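Local coordinates for protein phage integrase (Pectobacterium atrosepticum, PDB 3JU0) that probably binds arm-type DNA sites through this N-terminal domain of a tyrosine-recombinase integrase that takes part in DNA integration and recombination, at residues F24-L29 and D63-R68; P57-A62 and N89-E94. All coordinates share one frame; numbering follows the deposited sequence.

Contact 1: F24-L29 and D63-R68; sequences FGMHLL and DARQRR
Met26 reaches from strand 26-30 onto helix 61-76 and has the largest share of the buried surface, followed by Arg68 and by Phe24 just before the strand. Its CB bond points toward the helix, and CG stands anti to the backbone N. SD rests 3.5 Å from Ala64 O, a carbonyl already engaged by the helical bond from Arg68 N, and lies 3.8 Å from Ala64 CB. A bend at chi3 (77°) places CE against Ala64 CB and 3.9 Å from Arg65 CG; the Met26 and Arg65 side chains cross at about a right angle. On the next helical turn Arg68 CB approaches Met26 SD to 4.0 Å, so the thioether is met by residues from both turns. Trp38 on the adjacent strand 36-44 and Leu53 on strand 47-56 also touch the buried Met26.

Arg68, bent at chi3, brings its guanidinium to Phe24, whose CG lies over one face. Its NH1 comes within 3.7 Å of Phe24 CD1, at an oblique approach to the ring, and the ring and guanidinium planes are 64° apart, far from a parallel stack. Nearer the backbone, Arg68 CD lies 4.1 Å from Phe24 CB. Arg65 CB sits over the centre of one guanidinium face, 4.0 Å above the plane. The polar end of Arg65 itself turns to Asp22 on strand 18-23, with which NH2 forms a salt bridge.

No hydrogen bond joins the two segments. The strand and helix directions are 135° apart, and their axes approach to 9.9 Å, a spacing that Met26 spans to reach Ala64. Such a helix laid across one face of a four-stranded antiparallel sheet is the core of this arm-type DNA-binding domain.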
loop_
_atom_site.group_PDB
_atom_site.type_symbol
_atom_site.label_atom_id
_atom_site.label_comp_id
_atom_site.label_asym_id
_atom_site.label_seq_id
_atom_site.Cartn_x
_atom_site.Cartn_y
_atom_site.Cartn_z
ATOM N N PHE A 24 -8.795 -5.279 3.772
ATOM C CA PHE A 24 -7.755 -6.219 3.999
ATOM C C PHE A 24 -6.519 -5.612 4.628
ATOM O O PHE A 24 -5.407 -6.129 4.463
ATOM C CB PHE A 24 -7.451 -6.988 2.718
ATOM C CG PHE A 24 -8.630 -7.655 2.120
ATOM C CD1 PHE A 24 -9.307 -7.082 1.071
ATOM C CD2 PHE A 24 -9.065 -8.885 2.626
ATOM C CE1 PHE A 24 -10.408 -7.688 0.520
ATOM C CE2 PHE A 24 -10.190 -9.489 2.097
ATOM C CZ PHE A 24 -10.819 -8.922 1.019
ATOM N N GLY A 25 -6.645 -4.520 5.384
ATOM C CA GLY A 25 -5.496 -3.944 6.055
ATOM C C GLY A 25 -4.804 -2.872 5.250
ATOM O O GLY A 25 -3.907 -2.229 5.755
ATOM N N MET A 26 -5.193 -2.739 3.993
ATOM C CA MET A 26 -4.499 -1.725 3.123
ATOM C C MET A 26 -5.207 -0.400 3.069
ATOM O O MET A 26 -6.445 -0.333 3.018
ATOM C CB MET A 26 -4.288 -2.255 1.725
ATOM C CG MET A 26 -3.306 -1.397 0.980
ATOM S SD MET A 26 -2.971 -1.979 -0.681
ATOM C CE MET A 26 -4.445 -1.461 -1.578
ATOM N N HIS A 27 -4.436 0.665 3.074
ATOM C CA HIS A 27 -5.005 2.010 2.960
ATOM C C HIS A 27 -4.068 2.863 2.140
ATOM O O HIS A 27 -2.875 2.581 1.986
ATOM C CB HIS A 27 -5.255 2.671 4.291
ATOM C CG HIS A 27 -4.083 2.835 5.194
ATOM N ND1 HIS A 27 -3.286 3.964 5.242
ATOM C CD2 HIS A 27 -3.647 2.035 6.177
ATOM C CE1 HIS A 27 -2.364 3.815 6.188
ATOM N NE2 HIS A 27 -2.582 2.666 6.783
ATOM N N LEU A 28 -4.636 3.940 1.599
ATOM C CA LEU A 28 -3.851 5.048 1.040
ATOM C C LEU A 28 -3.734 6.133 2.113
ATOM O O LEU A 28 -4.716 6.586 2.652
ATOM C CB LEU A 28 -4.568 5.579 -0.196
ATOM C CG LEU A 28 -3.849 6.653 -0.997
ATOM C CD1 LEU A 28 -2.756 5.952 -1.787
ATOM C CD2 LEU A 28 -4.815 7.390 -1.859
ATOM N N LEU A 29 -2.522 6.568 2.382
ATOM C CA LEU A 29 -2.236 7.696 3.231
ATOM C C LEU A 29 -2.077 8.904 2.346
ATOM O O LEU A 29 -1.178 8.950 1.473
ATOM C CB LEU A 29 -0.980 7.427 4.075
ATOM C CG LEU A 29 -0.653 8.506 5.109
ATOM C CD1 LEU A 29 -1.711 8.476 6.308
ATOM C CD2 LEU A 29 0.724 8.263 5.626
ATOM N N ASP A 63 -1.713 -2.200 -8.669
ATOM C CA ASP A 63 -0.395 -2.573 -8.245
ATOM C C ASP A 63 -0.300 -2.733 -6.698
ATOM O O ASP A 63 0.299 -3.673 -6.173
ATOM C CB ASP A 63 0.627 -1.525 -8.637
ATOM C CG ASP A 63 0.845 -1.327 -10.119
ATOM O OD1 ASP A 63 0.827 -2.320 -10.888
ATOM O OD2 ASP A 63 1.185 -0.115 -10.468
ATOM N N ALA A 64 -0.930 -1.836 -5.971
ATOM C CA ALA A 64 -0.928 -1.857 -4.538
ATOM C C ALA A 64 -1.640 -3.109 -3.997
ATOM O O ALA A 64 -1.146 -3.747 -3.092
ATOM C CB ALA A 64 -1.553 -0.622 -3.967
ATOM N N ARG A 65 -2.758 -3.464 -4.602
ATOM C CA ARG A 65 -3.482 -4.706 -4.241
ATOM C C ARG A 65 -2.607 -5.912 -4.536
ATOM O O ARG A 65 -2.615 -6.866 -3.732
ATOM C CB ARG A 65 -4.853 -4.774 -4.913
ATOM C CG ARG A 65 -5.814 -3.746 -4.455
ATOM C CD ARG A 65 -7.089 -3.732 -5.226
ATOM N NE ARG A 65 -8.065 -2.852 -4.635
ATOM C CZ ARG A 65 -9.084 -2.323 -5.293
ATOM N NH1 ARG A 65 -9.235 -2.547 -6.578
ATOM N NH2 ARG A 65 -9.900 -1.544 -4.648
ATOM N N GLN A 66 -1.829 -5.895 -5.621
ATOM C CA GLN A 66 -0.920 -7.011 -5.916
ATOM C C GLN A 66 0.157 -7.134 -4.874
ATOM O O GLN A 66 0.508 -8.253 -4.416
ATOM C CB GLN A 66 -0.310 -6.794 -7.327
ATOM C CG GLN A 66 0.753 -7.762 -7.698
ATOM C CD GLN A 66 0.271 -9.153 -7.771
ATOM O OE1 GLN A 66 1.082 -10.091 -7.616
ATOM N NE2 GLN A 66 -1.030 -9.344 -7.990
ATOM N N ARG A 67 0.697 -5.993 -4.452
ATOM C CA ARG A 67 1.749 -5.974 -3.419
ATOM C C ARG A 67 1.195 -6.387 -2.059
ATOM O O ARG A 67 1.840 -7.088 -1.302
ATOM C CB ARG A 67 2.431 -4.604 -3.308
ATOM C CG ARG A 67 3.252 -4.256 -4.601
ATOM C CD ARG A 67 3.898 -2.940 -4.475
ATOM N NE ARG A 67 4.624 -2.710 -5.753
ATOM C CZ ARG A 67 5.600 -1.829 -5.898
ATOM N NH1 ARG A 67 5.928 -1.042 -4.873
ATOM N NH2 ARG A 67 6.260 -1.731 -7.057
ATOM N N ARG A 68 -0.046 -5.989 -1.789
ATOM C CA ARG A 68 -0.756 -6.475 -0.574
ATOM C C ARG A 68 -0.832 -8.000 -0.613
ATOM O O ARG A 68 -0.557 -8.667 0.351
ATOM C CB ARG A 68 -2.183 -5.873 -0.578
ATOM C CG ARG A 68 -3.122 -6.432 0.466
ATOM C CD ARG A 68 -4.547 -6.279 -0.017
ATOM N NE ARG A 68 -4.892 -7.162 -1.107
ATOM C CZ ARG A 68 -6.031 -7.125 -1.815
ATOM N NH1 ARG A 68 -6.908 -6.167 -1.637
ATOM N NH2 ARG A 68 -6.245 -8.019 -2.757
#

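Contact 2: P57-A62 and N89-E94; sequences PAVSLA and NKTIQE
Two helix N-termini meet here: the start of helix 61-76, capped by Ser60, and the start of helix 92-95, where Thr91 and Glu94 form a capping box. Ile92 and Thr91 bring most of the surface from the C-terminal side. Ile92 CD1 touches Ala62 CB at 3.7 Å, methyl to methyl, and passes Ser60 OG at 4.4 Å. CG1 of Ile92 stands beside the backbone N and anti to the carbonyl carbon.

Thr91 divides its two branches between different tasks. Thr91 CG2 faces the 57-62 segment, lying 3.7 Å from Ala58 O. The same Thr91 CG2 is more loosely placed, at 4.5 Å, beside Val59 CG2. OG1 instead turns into its own helix and accepts from Glu94 N at 3.1 Å, with an N-H...O angle of 158°. The return bond runs from Thr91 N to Glu94 OE1, also 3.1 Å and nearly straight at 165°; the donor lies well above the carboxylate plane, about 50° out of it.

Asp63, in the first turn of helix 61-76, ties the two helix starts together through one carboxylate: OD2 accepts from Ser60 N and OD1 from Ile92 N. Val59 O receives a hydrogen bond from Trp38 NE1, tying the turn before helix 61-76 to the sheet.

No direct hydrogen bond spans the two segments, and what touches is methyl groups, a carbonyl oxygen and a hydroxyl at longer range. The chemistry is therefore that of a small apolar contact, 153 Å² in all, flanked by polar caps. Backbone N-H groups at both helix starts find side-chain acceptors, and the negative charge of Asp63 and Glu94 would be expected to suit the partial positive charge there.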
loop_
_atom_site.group_PDB
_atom_site.type_symbol
_atom_site.label_atom_id
_atom_site.label_comp_id
_atom_site.label_asym_id
_atom_site.label_seq_id
_atom_site.Cartn_x
_atom_site.Cartn_y
_atom_site.Cartn_z
ATOM N N PRO A 57 1.525 8.076 -7.969
ATOM C CA PRO A 57 1.028 7.216 -9.017
ATOM C C PRO A 57 2.069 6.231 -9.568
ATOM O O PRO A 57 1.764 5.527 -10.470
ATOM C CB PRO A 57 0.623 8.241 -10.113
ATOM C CG PRO A 57 1.631 9.270 -9.905
ATOM C CD PRO A 57 1.842 9.428 -8.469
ATOM N N ALA A 58 3.271 6.166 -8.981
ATOM C CA ALA A 58 4.282 5.154 -9.387
ATOM C C ALA A 58 3.698 3.755 -9.258
ATOM O O ALA A 58 3.917 2.872 -10.122
ATOM C CB ALA A 58 5.524 5.346 -8.598
ATOM N N VAL A 59 2.911 3.580 -8.208
ATOM C CA VAL A 59 2.213 2.347 -7.889
ATOM C C VAL A 59 0.703 2.658 -7.951
ATOM O O VAL A 59 0.174 3.449 -7.196
ATOM C CB VAL A 59 2.646 1.895 -6.476
ATOM C CG1 VAL A 59 1.868 0.648 -6.052
ATOM C CG2 VAL A 59 4.183 1.679 -6.408
ATOM N N SER A 60 0.016 1.991 -8.841
ATOM C CA SER A 60 -1.428 2.164 -8.993
ATOM C C SER A 60 -2.214 1.410 -7.930
ATOM O O SER A 60 -1.641 0.634 -7.178
ATOM C CB SER A 60 -1.922 1.637 -10.306
ATOM O OG SER A 60 -1.816 0.235 -10.440
ATOM N N LEU A 61 -3.493 1.626 -7.865
ATOM C CA LEU A 61 -4.332 0.863 -6.963
ATOM C C LEU A 61 -4.258 -0.648 -7.232
ATOM O O LEU A 61 -4.075 -1.440 -6.302
ATOM C CB LEU A 61 -5.791 1.373 -7.116
ATOM C CG LEU A 61 -6.865 0.573 -6.358
ATOM C CD1 LEU A 61 -6.654 0.479 -4.856
ATOM C CD2 LEU A 61 -8.271 1.135 -6.608
ATOM N N ALA A 62 -4.310 -1.025 -8.492
ATOM C CA ALA A 62 -4.121 -2.435 -8.849
ATOM C C ALA A 62 -2.767 -2.969 -8.419
ATOM O O ALA A 62 -2.644 -4.112 -7.903
ATOM C CB ALA A 62 -4.352 -2.654 -10.305
ATOM N N ASN A 89 8.419 -6.191 -6.973
ATOM C CA ASN A 89 7.118 -6.373 -7.560
ATOM C C ASN A 89 6.911 -5.433 -8.736
ATOM O O ASN A 89 6.623 -4.262 -8.570
ATOM C CB ASN A 89 6.030 -6.055 -6.534
ATOM C CG ASN A 89 5.973 -7.052 -5.414
ATOM O OD1 ASN A 89 5.548 -8.204 -5.609
ATOM N ND2 ASN A 89 6.309 -6.601 -4.234
ATOM N N LYS A 90 7.105 -5.914 -9.942
ATOM C CA LYS A 90 7.002 -5.004 -11.087
ATOM C C LYS A 90 5.592 -4.483 -11.205
ATOM O O LYS A 90 4.592 -5.213 -10.969
ATOM C CB LYS A 90 7.405 -5.708 -12.392
ATOM C CG LYS A 90 8.825 -6.169 -12.388
ATOM N N THR A 91 5.472 -3.222 -11.580
ATOM C CA THR A 91 4.156 -2.631 -11.704
ATOM C C THR A 91 3.573 -2.893 -13.078
ATOM O O THR A 91 4.263 -3.335 -14.006
ATOM C CB THR A 91 4.182 -1.113 -11.522
ATOM O OG1 THR A 91 5.000 -0.543 -12.568
ATOM C CG2 THR A 91 4.687 -0.718 -10.169
ATOM N N ILE A 92 2.294 -2.654 -13.210
ATOM C CA ILE A 92 1.650 -2.968 -14.479
ATOM C C ILE A 92 2.320 -2.188 -15.629
ATOM O O ILE A 92 2.625 -2.769 -16.712
ATOM C CB ILE A 92 0.114 -2.736 -14.418
ATOM C CG1 ILE A 92 -0.583 -3.735 -13.477
ATOM C CG2 ILE A 92 -0.418 -2.821 -15.842
ATOM C CD1 ILE A 92 -1.987 -3.327 -13.060
ATOM N N GLN A 93 2.569 -0.890 -15.407
ATOM C CA GLN A 93 3.314 -0.051 -16.357
ATOM C C GLN A 93 4.746 -0.478 -16.633
ATOM O O GLN A 93 5.208 -0.371 -17.777
ATOM C CB GLN A 93 3.418 1.378 -15.865
ATOM N N GLU A 94 5.468 -0.860 -15.583
ATOM C CA GLU A 94 6.811 -1.354 -15.755
ATOM C C GLU A 94 6.747 -2.550 -16.670
ATOM O O GLU A 94 7.631 -2.719 -17.504
ATOM C CB GLU A 94 7.443 -1.706 -14.402
ATOM C CG GLU A 94 7.947 -0.446 -13.694
ATOM C CD GLU A 94 8.349 -0.697 -12.273
ATOM O OE1 GLU A 94 8.226 -1.884 -11.835
ATOM O OE2 GLU A 94 8.777 0.298 -11.625
#

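Helix 61-76 is common to both contacts, whose centres lie about 11 Å apart. Along the chain their segments alternate: residues 24-29 come first, then 57-62, 63-68 and finally 89-94. Contact 1 sits about 4 Å from the centre of the chain, between sheet and helix, while contact 2 lies about 11 Å out, where the C-terminal residues return to the helix start. Two side chains of the 63-68 segment bridge to contact 2: Asp63, through its carboxylate, and Arg67, whose NH2 lies 3.0 Å from Asn89 O in a probable hydrogen bond. One helix thus packs on the sheet and also holds the C-terminal part of the modelled chain.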